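Local atomic coordinates of IMC sub-compartment protein ISP1 (Toxoplasma gondii, PDB entry 4CHM), a protein that is a component of the inner membrane complex, adopts a pleckstrin homology fold and probably contributes to parasite replication during daughter-cell formation. Residues Pro6-Ala11 with Gly108-Thr113; Arg18-Gly23 with Thr113-Leu118; Val26-Gln31 with Leu49-Glu54; Cys38-Asn43 with Ile102-Asp107; Asp73-Val78 with Cys90-Leu95. All coordinates share one frame; numbering follows the deposited sequence.

Contact 1: Pro6-Ala11 with Gly108-Thr113; sequences PQVTAA and GVKDKT
Val8 meets Thr113 and Lys110 with its two methyls, mostly against hydrocarbon but also against the backbone oxygen of Lys110. The whole contact is small, burying about 114 Å² summed over both sides. Both methyls of Val8 sit 4.1 Å from Thr113 CG2, so that carbon faces the fork of the valine. Val8 CG1 also lies 4.3 Å from Lys110 CG, against the root of the lysine chain, and 4.2 Å from Lys110 O.

The hydrogen bonds belong to the helix that begins at Val109, after Gly108 as N-cap. Thr113 OG1, put beside its own backbone N by a chi1 of -57°, bonds to Val109 O at 2.8 Å from 36° above the carbonyl plane. Thr113 N reaches the same oxygen from the other face of that plane, so two bonds hold it. With OG1 turned back to the helix, CG2 is the branch presented to Val8.

The charges act through Asp12, just beyond Pro6-Ala11: Lys110 NZ makes a salt bridge to Asp12 OD1, and Asp12 OD2 accepts a hydrogen bond from the backbone N of Thr9, the N-cap residue of helix 10-22. The chemistry implies a mainly apolar surface patch bordered by an ionic link between the starts of two helices.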
# COMPACT_ATOMS: atom_id res chain seq x y z
N PRO A 6 8.93 -15.85 -10.07
CA PRO A 6 7.53 -16.20 -9.86
C PRO A 6 6.62 -15.02 -10.24
O PRO A 6 7.09 -13.87 -10.39
CB PRO A 6 7.46 -16.48 -8.33
CG PRO A 6 8.86 -16.21 -7.79
CD PRO A 6 9.58 -15.41 -8.83
N GLN A 7 5.37 -15.32 -10.51
CA GLN A 7 4.38 -14.30 -10.64
C GLN A 7 3.22 -14.61 -9.70
O GLN A 7 2.95 -15.77 -9.38
CB GLN A 7 3.90 -14.20 -12.09
CG GLN A 7 3.01 -15.33 -12.52
CD GLN A 7 2.61 -15.22 -13.97
OE1 GLN A 7 3.09 -15.98 -14.82
NE2 GLN A 7 1.79 -14.23 -14.29
N VAL A 8 2.50 -13.57 -9.30
CA VAL A 8 1.44 -13.73 -8.32
C VAL A 8 0.15 -14.37 -8.90
O VAL A 8 -0.29 -14.05 -9.99
CB VAL A 8 1.15 -12.41 -7.58
CG1 VAL A 8 2.40 -11.95 -6.84
CG2 VAL A 8 0.70 -11.34 -8.56
N THR A 9 -0.45 -15.25 -8.12
CA THR A 9 -1.67 -15.94 -8.52
C THR A 9 -2.88 -15.36 -7.79
O THR A 9 -2.74 -14.52 -6.87
CB THR A 9 -1.59 -17.40 -8.13
OG1 THR A 9 -1.37 -17.47 -6.73
CG2 THR A 9 -0.39 -18.09 -8.83
N ALA A 10 -4.06 -15.88 -8.13
CA ALA A 10 -5.29 -15.45 -7.45
C ALA A 10 -5.26 -15.83 -5.96
O ALA A 10 -5.69 -15.07 -5.09
CB ALA A 10 -6.52 -16.04 -8.16
N ALA A 11 -4.69 -16.99 -5.67
CA ALA A 11 -4.51 -17.45 -4.31
C ALA A 11 -3.62 -16.50 -3.49
O ALA A 11 -3.88 -16.25 -2.29
CB ALA A 11 -3.89 -18.83 -4.34
N GLY A 108 7.79 -7.44 1.66
CA GLY A 108 8.68 -7.78 0.56
C GLY A 108 7.96 -7.61 -0.76
O GLY A 108 6.85 -7.05 -0.81
N VAL A 109 8.61 -8.04 -1.84
CA VAL A 109 8.16 -7.71 -3.18
C VAL A 109 6.82 -8.35 -3.48
O VAL A 109 5.99 -7.77 -4.18
CB VAL A 109 9.23 -8.12 -4.24
CG1 VAL A 109 8.76 -7.74 -5.64
CG2 VAL A 109 10.54 -7.41 -3.93
N LYS A 110 6.57 -9.53 -2.90
CA LYS A 110 5.38 -10.30 -3.24
C LYS A 110 4.12 -9.67 -2.70
O LYS A 110 3.13 -9.57 -3.40
CB LYS A 110 5.50 -11.74 -2.76
CG LYS A 110 4.26 -12.58 -3.06
CD LYS A 110 4.38 -13.98 -2.42
CE LYS A 110 3.13 -14.81 -2.67
NZ LYS A 110 3.45 -16.26 -2.84
N ASP A 111 4.16 -9.27 -1.45
CA ASP A 111 3.07 -8.53 -0.86
C ASP A 111 2.88 -7.19 -1.57
O ASP A 111 1.79 -6.83 -1.86
CB ASP A 111 3.30 -8.34 0.63
CG ASP A 111 2.62 -9.40 1.46
OD1 ASP A 111 1.98 -10.27 0.91
OD2 ASP A 111 2.70 -9.35 2.67
N LYS A 112 3.96 -6.52 -1.88
CA LYS A 112 3.87 -5.24 -2.54
C LYS A 112 3.13 -5.46 -3.86
O LYS A 112 2.21 -4.76 -4.16
CB LYS A 112 5.29 -4.72 -2.81
CG LYS A 112 5.42 -3.35 -3.46
CD LYS A 112 4.96 -3.35 -4.90
CE LYS A 112 5.96 -2.72 -5.84
NZ LYS A 112 7.11 -3.56 -6.21
N THR A 113 3.51 -6.49 -4.59
CA THR A 113 2.91 -6.78 -5.87
C THR A 113 1.45 -7.17 -5.77
O THR A 113 0.64 -6.64 -6.49
CB THR A 113 3.67 -7.88 -6.64
OG1 THR A 113 5.02 -7.51 -6.81
CG2 THR A 113 3.06 -8.07 -7.97

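Contact 2: Arg18-Gly23 with Thr113-Leu118; sequences RRLLAG and TCFVDL
Leu20, Phe115 and Leu118 all carry CG opposite the backbone N (chi1 -162°, -173° and 178°), and this extended setting sends their ends into the gap between two helices whose backbones stay well apart: the nearest pair of CA atoms, Leu20 CA and Phe115 CA, are 9.2 Å from each other.

One methyl does the work on the Leu20 side. Leu20 CD2 touches Leu118 CD2 at 3.8 Å, a methyl-to-methyl contact between side chains that run at a slant to each other. The same CD2 lies 4.0 Å from Phe115 CE1, close to the ring plane; it therefore meets the edge of the aromatic and not its face, and the two side chains cross at about a right angle. Phe115 and Leu118 are three residues apart, nearly one turn, so Leu20 spans an i, i+3 pair on one side of helix 109-125. All three residues are buried, and the contact is purely apolar.

Beyond it, Leu20 also packs on Leu40 and Tyr42 of strand 35-43, while the ring of Phe115 meets Phe106, Val91 and Leu93. The end of helix 10-22 thus packs against both helix 109-125 and strand 35-43, to which a backbone hydrogen bond between Leu20 and Tyr42 also ties it.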
# COMPACT_ATOMS: atom_id res chain seq x y z
N ARG A 18 -7.18 -11.70 2.80
CA ARG A 18 -7.48 -12.18 4.13
C ARG A 18 -6.67 -11.42 5.20
O ARG A 18 -7.22 -11.01 6.21
CB ARG A 18 -7.24 -13.67 4.24
CG ARG A 18 -7.60 -14.22 5.62
CD ARG A 18 -7.02 -15.61 5.85
NE ARG A 18 -5.76 -15.54 6.60
CZ ARG A 18 -4.56 -15.71 6.06
NH1 ARG A 18 -4.46 -16.00 4.77
NH2 ARG A 18 -3.47 -15.62 6.81
N ARG A 19 -5.40 -11.21 4.96
CA ARG A 19 -4.59 -10.51 5.94
C ARG A 19 -4.97 -9.03 6.08
O ARG A 19 -4.99 -8.52 7.15
CB ARG A 19 -3.12 -10.70 5.67
CG ARG A 19 -2.62 -12.09 5.94
CD ARG A 19 -1.16 -12.20 5.61
NE ARG A 19 -0.95 -12.39 4.22
CZ ARG A 19 -0.15 -11.67 3.46
NH1 ARG A 19 0.53 -10.70 3.97
NH2 ARG A 19 -0.05 -11.94 2.18
N LEU A 20 -5.32 -8.40 4.98
CA LEU A 20 -5.80 -7.01 5.01
C LEU A 20 -7.07 -6.86 5.81
O LEU A 20 -7.25 -5.86 6.53
CB LEU A 20 -6.02 -6.49 3.58
CG LEU A 20 -6.12 -5.00 3.29
CD1 LEU A 20 -4.99 -4.21 3.97
CD2 LEU A 20 -6.16 -4.72 1.79
N LEU A 21 -7.95 -7.85 5.74
CA LEU A 21 -9.20 -7.80 6.49
C LEU A 21 -8.95 -8.01 7.97
O LEU A 21 -9.69 -7.49 8.80
CB LEU A 21 -10.20 -8.86 5.99
CG LEU A 21 -10.71 -8.72 4.56
CD1 LEU A 21 -11.55 -9.92 4.20
CD2 LEU A 21 -11.50 -7.42 4.39
N ALA A 22 -7.94 -8.81 8.29
CA ALA A 22 -7.61 -9.11 9.67
C ALA A 22 -6.67 -8.01 10.24
O ALA A 22 -6.42 -7.94 11.45
CB ALA A 22 -6.93 -10.48 9.75
N GLY A 23 -6.21 -7.13 9.35
CA GLY A 23 -5.21 -6.14 9.73
C GLY A 23 -3.82 -6.71 9.55
O GLY A 23 -3.60 -7.88 9.82
N THR A 113 3.51 -6.49 -4.59
CA THR A 113 2.91 -6.78 -5.87
C THR A 113 1.45 -7.17 -5.77
O THR A 113 0.64 -6.64 -6.49
CB THR A 113 3.67 -7.88 -6.64
OG1 THR A 113 5.02 -7.51 -6.81
CG2 THR A 113 3.06 -8.07 -7.97
N CYS A 114 1.13 -8.05 -4.84
CA CYS A 114 -0.28 -8.44 -4.59
C CYS A 114 -1.17 -7.30 -4.21
O CYS A 114 -2.33 -7.31 -4.55
CB CYS A 114 -0.39 -9.51 -3.50
SG CYS A 114 0.17 -11.12 -4.02
N PHE A 115 -0.65 -6.39 -3.38
CA PHE A 115 -1.44 -5.26 -2.95
C PHE A 115 -1.93 -4.44 -4.12
O PHE A 115 -3.07 -3.93 -4.10
CB PHE A 115 -0.64 -4.34 -2.03
CG PHE A 115 -1.49 -3.23 -1.42
CD1 PHE A 115 -2.48 -3.53 -0.48
CD2 PHE A 115 -1.25 -1.92 -1.72
CE1 PHE A 115 -3.21 -2.52 0.15
CE2 PHE A 115 -2.03 -0.89 -1.17
CZ PHE A 115 -3.01 -1.20 -0.22
N VAL A 116 -1.04 -4.19 -5.07
CA VAL A 116 -1.40 -3.37 -6.25
C VAL A 116 -2.57 -4.01 -7.01
O VAL A 116 -3.56 -3.35 -7.29
CB VAL A 116 -0.18 -3.09 -7.18
CG1 VAL A 116 -0.62 -2.48 -8.49
CG2 VAL A 116 0.80 -2.15 -6.47
N ASP A 117 -2.49 -5.31 -7.25
CA ASP A 117 -3.57 -6.05 -7.88
C ASP A 117 -4.86 -6.08 -7.08
O ASP A 117 -5.90 -5.83 -7.61
CB ASP A 117 -3.15 -7.47 -8.13
CG ASP A 117 -2.01 -7.56 -9.09
OD1 ASP A 117 -2.06 -6.92 -10.13
OD2 ASP A 117 -1.07 -8.26 -8.80
N LEU A 118 -4.77 -6.34 -5.79
CA LEU A 118 -5.94 -6.38 -4.95
C LEU A 118 -6.67 -5.04 -4.88
O LEU A 118 -7.87 -5.00 -4.89
CB LEU A 118 -5.56 -6.82 -3.54
CG LEU A 118 -6.69 -6.88 -2.52
CD1 LEU A 118 -7.75 -7.88 -2.92
CD2 LEU A 118 -6.20 -7.12 -1.12

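Contact 3: Val26-Gln31 with Leu49-Glu54; sequences VLVLLQ and LSISCE
Val28 and Ile51 touch across the antiparallel meander that opens the pleckstrin homology fold: strands 24-29 and 48-53 are both neighbours of strand 35-43 and reach each other over it, not by direct pairing. The closest CA atoms, Val28 CA and Cys53 CA, are 8.4 Å apart, which leaves side chains to make the whole contact.

The tight part is buried. Val28 and Ile51 cross at about a right angle, each offering its CG2 branch. In Ile51 that methyl lies opposite the backbone N, while CG1 takes the place beside the N (chi1 -58°). Around this pair Leu104 packs on both side chains, Cys38 on Val28, and Ile102 and Ile60 on Ile51, so strands on either side of the meander contribute to the apolar core.

The looser part lies toward the end of strand 48-53. Cys53 is partly exposed, and its sulfur is fixed less by this packing than by its disulfide to Cys38, which joins adjacent strands. The difference is measured on one methyl: Val28 CG2 is 3.7 Å from Ile51 CG2 but 4.3 Å from Cys53 SG.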
# COMPACT_ATOMS: atom_id res chain seq x y z
N VAL A 26 2.62 -3.00 8.49
CA VAL A 26 3.36 -2.26 7.50
C VAL A 26 4.06 -1.09 8.11
O VAL A 26 3.80 -0.74 9.19
CB VAL A 26 2.48 -1.70 6.36
CG1 VAL A 26 1.84 -2.74 5.53
CG2 VAL A 26 1.53 -0.65 6.83
N LEU A 27 4.94 -0.48 7.34
CA LEU A 27 5.50 0.81 7.67
C LEU A 27 4.99 1.90 6.78
O LEU A 27 4.75 1.71 5.62
CB LEU A 27 7.01 0.80 7.57
CG LEU A 27 7.80 -0.26 8.27
CD1 LEU A 27 9.27 0.01 8.07
CD2 LEU A 27 7.46 -0.30 9.72
N VAL A 28 4.84 3.06 7.36
CA VAL A 28 4.69 4.24 6.60
C VAL A 28 6.01 4.99 6.57
O VAL A 28 6.68 5.10 7.56
CB VAL A 28 3.55 5.09 7.15
CG1 VAL A 28 3.54 6.46 6.57
CG2 VAL A 28 2.22 4.39 6.97
N LEU A 29 6.39 5.47 5.42
CA LEU A 29 7.63 6.21 5.27
C LEU A 29 7.38 7.74 5.18
O LEU A 29 6.71 8.24 4.25
CB LEU A 29 8.46 5.68 4.09
CG LEU A 29 8.61 4.14 3.99
CD1 LEU A 29 9.06 3.67 2.62
CD2 LEU A 29 9.52 3.56 5.10
N LEU A 30 7.81 8.47 6.21
CA LEU A 30 7.47 9.88 6.32
C LEU A 30 8.40 10.72 5.43
O LEU A 30 9.49 10.26 5.02
CB LEU A 30 7.48 10.36 7.79
CG LEU A 30 6.46 9.68 8.74
CD1 LEU A 30 6.56 10.22 10.15
CD2 LEU A 30 5.03 9.85 8.24
N GLN A 31 7.96 11.92 5.10
CA GLN A 31 8.69 12.79 4.18
C GLN A 31 10.11 13.11 4.71
O GLN A 31 11.08 13.17 3.94
CB GLN A 31 7.90 14.07 3.92
CG GLN A 31 8.64 15.06 3.03
CD GLN A 31 7.89 16.34 2.78
OE1 GLN A 31 6.73 16.46 3.17
NE2 GLN A 31 8.53 17.31 2.14
N LEU A 49 -9.64 2.02 3.65
CA LEU A 49 -8.43 1.54 4.29
C LEU A 49 -8.19 2.37 5.54
O LEU A 49 -8.31 3.59 5.51
CB LEU A 49 -7.21 1.75 3.37
CG LEU A 49 -6.94 0.83 2.19
CD1 LEU A 49 -5.76 1.37 1.41
CD2 LEU A 49 -6.68 -0.60 2.62
N SER A 50 -7.70 1.74 6.59
CA SER A 50 -7.16 2.49 7.68
C SER A 50 -5.68 2.21 7.84
O SER A 50 -5.21 1.09 7.56
CB SER A 50 -7.90 2.17 8.97
OG SER A 50 -7.83 0.78 9.25
N ILE A 51 -4.98 3.21 8.34
CA ILE A 51 -3.58 3.11 8.70
C ILE A 51 -3.46 3.63 10.14
O ILE A 51 -3.80 4.77 10.44
CB ILE A 51 -2.73 4.01 7.79
CG1 ILE A 51 -2.93 3.60 6.31
CG2 ILE A 51 -1.26 3.92 8.18
CD1 ILE A 51 -2.28 4.55 5.33
N SER A 52 -2.96 2.79 11.01
CA SER A 52 -2.94 3.08 12.44
C SER A 52 -1.53 3.02 12.90
O SER A 52 -0.91 1.97 12.81
CB SER A 52 -3.75 2.01 13.18
OG SER A 52 -3.72 2.24 14.57
N CYS A 53 -1.00 4.15 13.40
CA CYS A 53 0.40 4.22 13.85
C CYS A 53 0.49 5.09 15.10
O CYS A 53 -0.13 6.14 15.17
CB CYS A 53 1.29 4.88 12.79
SG CYS A 53 0.81 4.61 11.07
N GLU A 54 1.24 4.63 16.08
CA GLU A 54 1.45 5.38 17.31
C GLU A 54 0.12 5.97 17.82
O GLU A 54 0.02 7.18 18.10
CB GLU A 54 2.54 6.45 17.10
CG GLU A 54 3.92 5.80 16.92
CD GLU A 54 5.01 6.75 16.45
OE1 GLU A 54 4.76 7.96 16.34
OE2 GLU A 54 6.13 6.26 16.14

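Contact 4: Cys38-Asn43 with Ile102-Asp107; sequences CILHYN and IPLRFD. With SO4 (sulfate ion), chain H.
Leu40 reaches across to Leu104 and Phe106 with a single methyl. From CB the chain runs opposite the backbone N (chi1 -179°), and neither CB nor CG comes within 4.2 Å of Ile102-Asp107. At the fork, CD1 turns to the neighbouring strand, where it lies 3.5 Å from Ser50 O. CD2 takes the other direction: it is 4.1 Å from Leu104 CD1, and 3.9 Å from both Phe106 CE2 and Phe106 CZ, so it addresses the far end of the ring. The side chains of Leu40 and Phe106 cross at about a right angle. All three residues are buried, and their contact is apolar.

Arg105, between Leu104 and Phe106, serves a different site. Its guanidinium holds a sulfate, probably from the crystallisation liquor, with two bonds: NH1 to O4 at 2.8 Å, nearly straight at 170°, and NH2 to O2 at 3.1 Å. O4 lies in the guanidinium plane. Asp87, bridged to NE, and Asn83 O, bonded to NH2, help to fix the group.

Strand 24-29 runs between strands 35-43 and 101-105 in the sheet, with Phe106 on Met24. Leu40 also packs on Ile51 of strand 48-53, and helices 10-22 and 109-125 lie against this part of the core.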
# COMPACT_ATOMS: atom_id res chain seq x y z
N CYS A 38 2.96 0.54 11.68
CA CYS A 38 1.54 0.69 11.57
C CYS A 38 0.78 -0.60 11.31
O CYS A 38 1.33 -1.57 10.90
CB CYS A 38 1.22 1.68 10.46
SG CYS A 38 1.94 3.31 10.53
N ILE A 39 -0.52 -0.56 11.53
CA ILE A 39 -1.42 -1.60 11.05
C ILE A 39 -2.30 -1.07 9.94
O ILE A 39 -2.95 -0.02 10.08
CB ILE A 39 -2.32 -2.10 12.20
CG1 ILE A 39 -1.44 -2.69 13.35
CG2 ILE A 39 -3.42 -3.04 11.70
CD1 ILE A 39 -0.71 -3.96 12.98
N LEU A 40 -2.29 -1.80 8.83
CA LEU A 40 -3.09 -1.51 7.67
C LEU A 40 -4.26 -2.46 7.64
O LEU A 40 -4.09 -3.68 7.78
CB LEU A 40 -2.27 -1.70 6.38
CG LEU A 40 -2.94 -1.43 5.04
CD1 LEU A 40 -3.30 0.06 4.86
CD2 LEU A 40 -2.04 -1.92 3.88
N HIS A 41 -5.44 -1.90 7.42
CA HIS A 41 -6.66 -2.67 7.48
C HIS A 41 -7.59 -2.26 6.38
O HIS A 41 -7.58 -1.12 5.95
CB HIS A 41 -7.34 -2.49 8.84
CG HIS A 41 -8.63 -3.25 8.99
ND1 HIS A 41 -9.83 -2.66 8.88
CD2 HIS A 41 -8.89 -4.59 9.33
CE1 HIS A 41 -10.82 -3.57 9.10
NE2 HIS A 41 -10.25 -4.74 9.39
N TYR A 42 -8.38 -3.20 5.89
CA TYR A 42 -9.48 -2.85 4.97
C TYR A 42 -10.80 -3.09 5.62
O TYR A 42 -11.05 -4.18 6.14
CB TYR A 42 -9.43 -3.69 3.69
CG TYR A 42 -10.47 -3.23 2.67
CD1 TYR A 42 -10.44 -1.92 2.18
CD2 TYR A 42 -11.52 -4.05 2.28
CE1 TYR A 42 -11.38 -1.48 1.27
CE2 TYR A 42 -12.47 -3.62 1.36
CZ TYR A 42 -12.39 -2.33 0.86
OH TYR A 42 -13.33 -1.88 -0.04
N ASN A 43 -11.67 -2.07 5.57
CA ASN A 43 -13.05 -2.13 6.07
C ASN A 43 -14.04 -2.22 4.91
O ASN A 43 -14.34 -1.21 4.27
CB ASN A 43 -13.34 -0.88 6.93
CG ASN A 43 -14.70 -0.96 7.63
OD1 ASN A 43 -15.74 -0.96 6.98
ND2 ASN A 43 -14.69 -1.03 8.94
N ILE A 102 0.77 8.69 0.37
CA ILE A 102 1.19 7.98 1.55
C ILE A 102 1.96 6.73 1.16
O ILE A 102 1.37 5.77 0.67
CB ILE A 102 -0.00 7.59 2.43
CG1 ILE A 102 -0.76 8.86 2.91
CG2 ILE A 102 0.47 6.77 3.63
CD1 ILE A 102 -2.01 8.55 3.73
N PRO A 103 3.27 6.71 1.45
CA PRO A 103 4.03 5.52 1.04
C PRO A 103 4.02 4.42 2.08
O PRO A 103 4.40 4.63 3.22
CB PRO A 103 5.46 6.08 0.84
CG PRO A 103 5.30 7.60 0.83
CD PRO A 103 4.17 7.83 1.78
N LEU A 104 3.58 3.23 1.66
CA LEU A 104 3.46 2.06 2.54
C LEU A 104 4.53 1.09 2.12
O LEU A 104 4.66 0.75 0.92
CB LEU A 104 2.13 1.34 2.34
CG LEU A 104 0.85 2.15 2.52
CD1 LEU A 104 -0.33 1.32 2.12
CD2 LEU A 104 0.73 2.61 3.95
N ARG A 105 5.30 0.61 3.08
CA ARG A 105 6.30 -0.44 2.76
C ARG A 105 5.84 -1.80 3.32
O ARG A 105 5.59 -1.92 4.51
CB ARG A 105 7.67 -0.09 3.34
CG ARG A 105 8.72 -1.17 3.02
CD ARG A 105 10.05 -0.86 3.66
NE ARG A 105 10.73 0.29 3.03
CZ ARG A 105 11.81 0.88 3.56
NH1 ARG A 105 12.25 0.48 4.75
NH2 ARG A 105 12.39 1.92 2.95
N PHE A 106 5.67 -2.77 2.43
CA PHE A 106 5.23 -4.10 2.81
C PHE A 106 6.44 -4.95 3.20
O PHE A 106 7.56 -4.52 3.03
CB PHE A 106 4.43 -4.76 1.66
CG PHE A 106 3.11 -4.10 1.41
CD1 PHE A 106 3.05 -2.93 0.64
CD2 PHE A 106 1.96 -4.53 2.08
CE1 PHE A 106 1.85 -2.25 0.51
CE2 PHE A 106 0.77 -3.86 1.95
CZ PHE A 106 0.71 -2.71 1.16
N ASP A 107 6.18 -6.19 3.59
CA ASP A 107 7.24 -7.11 4.02
C ASP A 107 8.21 -7.53 2.90
O ASP A 107 9.30 -7.99 3.17
CB ASP A 107 6.62 -8.35 4.66
CG ASP A 107 6.00 -8.05 6.00
OD1 ASP A 107 5.85 -6.85 6.34
OD2 ASP A 107 5.67 -9.00 6.74
S SO4 H . 15.69 1.47 4.84
O1 SO4 H . 15.99 0.12 4.22
O2 SO4 H . 15.29 2.50 3.78
O3 SO4 H . 16.88 1.98 5.60
O4 SO4 H . 14.60 1.39 5.87

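Contact 5: Asp73-Val78 with Cys90-Leu95; sequences DQLQRV and CVALHL. With SO4 (sulfate ion), chain G; SO4 (sulfate ion), chain E.
The short helix 72-76, which lies in the connection between adjacent antiparallel strands 65-69 and 90-95 of the pleckstrin homology fold, packs on the second of them through Leu75, which meets Cys90 and Ala92. The segments come closest at Leu75 CA and Ala92 CA, 7.4 Å apart.

Leu75 has CG beside its backbone N (chi1 -70°) and divides its methyls between two kinds of partner. CD2 lies 3.9 Å from Ala92 CB and 4.1 Å from Cys90 SG, filling the step between two residues on the same side of the strand. CD1 rests 3.7 Å from Cys90 O, a van der Waals contact of a methyl with a carbonyl oxygen. Leu69 and Val85 add further cover to Leu75.

The alternation of the strand supplies the evidence for which surface is used: Cys90 and Ala92 point at the helix, whereas Val91 and Leu93 pack on Leu68, and Val91 also on Val116 of helix 109-125.

Away from this apolar patch, Gln76 NE2 bonds weakly, at 3.2 Å, to O4 of a sulfate ion (chain G) that probably came from the crystallisation liquor. The amide OE1 of Gln74 accepts bonds from His70 N and Thr71 N, which helps fix the rotation of that group.

The connection between strands 65-69 and 90-95, with its short helix, thus folds back on the sheet, in keeping with the PH fold, whose strand framework is constant while its loops vary.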
# COMPACT_ATOMS: atom_id res chain seq x y z
N ASP A 73 10.07 4.43 -11.14
CA ASP A 73 9.96 5.81 -11.67
C ASP A 73 8.82 6.66 -11.04
O ASP A 73 9.00 7.84 -10.76
CB ASP A 73 9.87 5.82 -13.20
CG ASP A 73 11.25 5.59 -13.89
OD1 ASP A 73 12.30 5.61 -13.20
OD2 ASP A 73 11.27 5.40 -15.13
N GLN A 74 7.65 6.04 -10.88
CA GLN A 74 6.52 6.60 -10.14
C GLN A 74 6.90 7.02 -8.71
O GLN A 74 6.66 8.11 -8.30
CB GLN A 74 5.35 5.58 -10.08
CG GLN A 74 4.68 5.31 -11.43
CD GLN A 74 3.74 4.12 -11.39
OE1 GLN A 74 3.81 3.28 -10.47
NE2 GLN A 74 2.86 4.02 -12.37
N LEU A 75 7.56 6.14 -8.00
CA LEU A 75 7.97 6.42 -6.62
C LEU A 75 9.12 7.47 -6.50
O LEU A 75 9.14 8.27 -5.56
CB LEU A 75 8.38 5.11 -5.94
CG LEU A 75 7.20 4.15 -5.67
CD1 LEU A 75 7.74 2.78 -5.25
CD2 LEU A 75 6.28 4.74 -4.60
N GLN A 76 10.00 7.53 -7.47
CA GLN A 76 11.04 8.56 -7.55
C GLN A 76 10.49 10.00 -7.60
O GLN A 76 11.12 10.87 -7.14
CB GLN A 76 12.01 8.28 -8.71
CG GLN A 76 12.86 7.03 -8.56
CD GLN A 76 14.01 7.20 -7.61
OE1 GLN A 76 13.87 7.78 -6.59
NE2 GLN A 76 15.17 6.73 -7.99
N ARG A 77 9.27 10.19 -8.08
CA ARG A 77 8.58 11.48 -8.03
C ARG A 77 8.14 11.98 -6.65
O ARG A 77 7.84 13.10 -6.50
CB ARG A 77 7.40 11.51 -8.98
CG ARG A 77 7.81 11.60 -10.43
CD ARG A 77 6.64 11.41 -11.36
NE ARG A 77 7.07 11.58 -12.72
CZ ARG A 77 6.26 11.78 -13.74
NH1 ARG A 77 4.98 11.79 -13.54
NH2 ARG A 77 6.72 11.94 -14.95
N VAL A 78 8.14 11.12 -5.66
CA VAL A 78 7.71 11.47 -4.33
C VAL A 78 8.78 12.26 -3.58
O VAL A 78 9.89 11.87 -3.53
CB VAL A 78 7.34 10.26 -3.48
CG1 VAL A 78 6.76 10.69 -2.17
CG2 VAL A 78 6.42 9.34 -4.20
N CYS A 90 7.51 -1.05 -1.77
CA CYS A 90 6.63 0.06 -1.41
C CYS A 90 5.47 0.29 -2.42
O CYS A 90 5.67 0.24 -3.63
CB CYS A 90 7.46 1.32 -1.27
SG CYS A 90 6.52 2.81 -0.99
N VAL A 91 4.27 0.54 -1.92
CA VAL A 91 3.24 1.18 -2.71
C VAL A 91 2.82 2.48 -2.01
O VAL A 91 2.49 2.47 -0.80
CB VAL A 91 1.97 0.31 -2.86
CG1 VAL A 91 1.07 0.90 -3.91
CG2 VAL A 91 2.33 -1.14 -3.21
N ALA A 92 2.77 3.56 -2.77
CA ALA A 92 2.23 4.83 -2.25
C ALA A 92 0.81 5.04 -2.72
O ALA A 92 0.53 4.92 -3.91
CB ALA A 92 3.10 6.00 -2.65
N LEU A 93 -0.06 5.44 -1.80
CA LEU A 93 -1.41 5.84 -2.16
C LEU A 93 -1.41 7.28 -2.54
O LEU A 93 -1.19 8.17 -1.69
CB LEU A 93 -2.38 5.63 -0.99
CG LEU A 93 -2.26 4.34 -0.18
CD1 LEU A 93 -3.18 4.47 1.03
CD2 LEU A 93 -2.63 3.13 -1.04
N HIS A 94 -1.69 7.54 -3.79
CA HIS A 94 -1.87 8.89 -4.27
C HIS A 94 -3.33 9.25 -4.05
O HIS A 94 -4.20 8.65 -4.60
CB HIS A 94 -1.52 8.96 -5.76
CG HIS A 94 -1.51 10.34 -6.32
ND1 HIS A 94 -1.69 10.60 -7.65
CD2 HIS A 94 -1.33 11.53 -5.73
CE1 HIS A 94 -1.64 11.89 -7.86
NE2 HIS A 94 -1.42 12.48 -6.71
N LEU A 95 -3.57 10.25 -3.23
CA LEU A 95 -4.91 10.59 -2.80
C LEU A 95 -5.59 11.67 -3.65
O LEU A 95 -4.96 12.61 -4.02
CB LEU A 95 -4.94 10.99 -1.32
CG LEU A 95 -4.23 10.06 -0.36
CD1 LEU A 95 -4.17 10.57 1.06
CD2 LEU A 95 -4.82 8.68 -0.43
S SO4 G . 17.46 5.67 -10.44
O1 SO4 G . 18.32 5.23 -11.57
O2 SO4 G . 17.37 7.17 -10.39
O3 SO4 G . 18.07 5.14 -9.19
O4 SO4 G . 16.08 5.12 -10.62
S SO4 E . 0.25 1.39 -13.82
O1 SO4 E . 0.74 0.64 -15.01
O2 SO4 E . 1.25 2.39 -13.46
O3 SO4 E . 0.05 0.45 -12.69
O4 SO4 E . -1.02 2.04 -14.12

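Contacts 1 and 2 share helices 10-22 and 109-125 and the residue Thr113, their centres 10 Å apart; a salt bridge from Arg19 to Asp111 links them. Contacts 3 and 4, centres 6 Å apart, lie in the sheet, where the Cys38-Cys53 disulfide joins them. Contact 5, its centre about 14 Å from each of theirs, uses strand 90-95, which pairs with strand 101-105 of contact 4. Along the chain, contact 3 closes before contact 5 opens, and contacts 3, 4 and 5 all lie between the two halves of contacts 1 and 2. The chain's first and last helices thus meet with all seven strands between them in sequence, which is consistent with a single compact PH domain.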